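3-carboxy-cis,cis-muconate cycloisomerase (Acinetobacter calcoaceticus, PDB 1Q5N) is a tetrameric, largely helical enzyme built on the fold of the lyase superfamily that also includes adenylosuccinate lyase. Local coordinates at residues A[318-321]-A[322-326]. Numbering follows the deposited sequence.
Sequences ERSL and GAWHA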
loop_
_atom_site.group_PDB
_atom_site.type_symbol
_atom_site.label_atom_id
_atom_site.label_comp_id
_atom_site.label_asym_id
_atom_site.label_seq_id
_atom_site.Cartn_x
_atom_site.Cartn_y
_atom_site.Cartn_z
ATOM N N GLU A 318 25.335 3.135 -5.440
ATOM C CA GLU A 318 25.503 2.458 -6.701
ATOM C C GLU A 318 24.880 1.073 -6.810
ATOM O O GLU A 318 24.943 0.454 -7.861
ATOM C CB GLU A 318 27.012 2.392 -7.064
ATOM C CG GLU A 318 27.626 3.750 -7.487
ATOM C CD GLU A 318 27.494 4.857 -6.395
ATOM O OE1 GLU A 318 28.118 4.709 -5.304
ATOM O OE2 GLU A 318 26.758 5.864 -6.639
ATOM N N ARG A 319 24.315 0.562 -5.727
ATOM C CA ARG A 319 23.636 -0.734 -5.782
ATOM C C ARG A 319 23.008 -0.860 -4.407
ATOM O O ARG A 319 23.710 -0.801 -3.375
ATOM C CB ARG A 319 24.579 -1.895 -6.086
ATOM C CG ARG A 319 23.823 -3.248 -6.179
ATOM C CD ARG A 319 24.534 -4.241 -7.145
ATOM N NE ARG A 319 24.740 -3.537 -8.414
ATOM C CZ ARG A 319 25.927 -3.163 -8.923
ATOM N NH1 ARG A 319 27.084 -3.442 -8.313
ATOM N NH2 ARG A 319 25.943 -2.405 -10.009
ATOM N N SER A 320 21.681 -0.987 -4.416
ATOM C CA SER A 320 20.924 -1.015 -3.207
ATOM C C SER A 320 20.858 -2.340 -2.480
ATOM O O SER A 320 21.090 -3.387 -3.037
ATOM C CB SER A 320 19.489 -0.529 -3.452
ATOM O OG SER A 320 18.789 -1.513 -4.150
ATOM N N LEU A 321 20.480 -2.225 -1.218
ATOM C CA LEU A 321 20.323 -3.328 -0.297
ATOM C C LEU A 321 18.841 -3.467 0.013
ATOM O O LEU A 321 18.342 -2.762 0.875
ATOM C CB LEU A 321 21.049 -2.935 0.973
ATOM C CG LEU A 321 21.822 -3.996 1.662
ATOM C CD1 LEU A 321 22.607 -4.795 0.631
ATOM C CD2 LEU A 321 22.725 -3.292 2.635
ATOM N N GLY A 322 18.130 -4.358 -0.655
ATOM C CA GLY A 322 16.712 -4.513 -0.346
ATOM C C GLY A 322 15.726 -4.038 -1.420
ATOM O O GLY A 322 14.963 -4.835 -1.947
ATOM N N ALA A 323 15.768 -2.753 -1.764
ATOM C CA ALA A 323 14.862 -2.196 -2.775
ATOM C C ALA A 323 14.976 -2.893 -4.118
ATOM O O ALA A 323 13.977 -3.154 -4.767
ATOM C CB ALA A 323 15.115 -0.700 -2.981
ATOM N N TRP A 324 16.193 -3.164 -4.560
ATOM C CA TRP A 324 16.390 -3.813 -5.859
ATOM C C TRP A 324 15.914 -5.269 -5.827
ATOM O O TRP A 324 15.248 -5.742 -6.761
ATOM C CB TRP A 324 17.879 -3.696 -6.254
ATOM C CG TRP A 324 18.254 -4.433 -7.523
ATOM C CD1 TRP A 324 17.579 -4.426 -8.721
ATOM C CD2 TRP A 324 19.419 -5.235 -7.726
ATOM N NE1 TRP A 324 18.260 -5.167 -9.645
ATOM C CE2 TRP A 324 19.392 -5.678 -9.058
ATOM C CE3 TRP A 324 20.480 -5.625 -6.905
ATOM C CZ2 TRP A 324 20.388 -6.489 -9.593
ATOM C CZ3 TRP A 324 21.481 -6.436 -7.437
ATOM C CH2 TRP A 324 21.427 -6.858 -8.767
ATOM N N HIS A 325 16.251 -5.979 -4.755
ATOM C CA HIS A 325 15.800 -7.368 -4.589
ATOM C C HIS A 325 14.235 -7.461 -4.654
ATOM O O HIS A 325 13.687 -8.384 -5.262
ATOM C CB HIS A 325 16.292 -7.911 -3.218
ATOM C CG HIS A 325 17.746 -8.291 -3.206
ATOM N ND1 HIS A 325 18.757 -7.388 -3.470
ATOM C CD2 HIS A 325 18.350 -9.498 -3.103
ATOM C CE1 HIS A 325 19.916 -8.019 -3.548
ATOM N NE2 HIS A 325 19.693 -9.302 -3.328
ATOM N N ALA A 326 13.534 -6.500 -4.045
ATOM C CA ALA A 326 12.064 -6.536 -3.997
ATOM C C ALA A 326 11.444 -6.451 -5.389
ATOM O O ALA A 326 10.407 -7.038 -5.632
ATOM C CB ALA A 326 11.528 -5.415 -3.115
#
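S320 and W324 meet where the chain turns into a helix, and one hydrogen bond joins them: W324 N donates to S320 OG at 3.1 Å. With an N-H...O angle of 137° the bond is distinctly bent. The serine hydroxyl thus takes up an N-H of the first turn, one of those that no earlier helical carbonyl can serve, although S320 lies two residues ahead of the N-cap position, which G322 holds. OG is held between the serine's own backbone N and carbonyl carbon (chi1 73°), a setting that turns it to the helix start; Q315 OE1 makes a further, weak hydrogen bond to it.

The remaining side-chain contacts are van der Waals. W324 CB sits 3.2 Å from S320 OG, a close fit, while A323 CB lies 3.9 Å from the same oxygen. The aliphatic part of R319 runs alongside the indole, both side chains pointing the same way, and the touch is made by its CD, 3.8 Å from W324 CZ3. Guanidinium and indole planes are 60° apart. The arginine chain bends at chi3, and its head bonds to Q111 OE1 through NE and to A199 O through NH1.

In the backbone, A326 N bonds to G322 O at 3.0 Å, the opening i to i+4 link of the helix.

The turn is buried and joins the loop after helix 290-311 to helix 323-351. W324 packs on Q111, L114 and D115 of helix 110-146, E318 forms salt bridges with K169 and R172 of a second subunit, and L321 touches S259 of a third, placing this helix start at a junction of three chains.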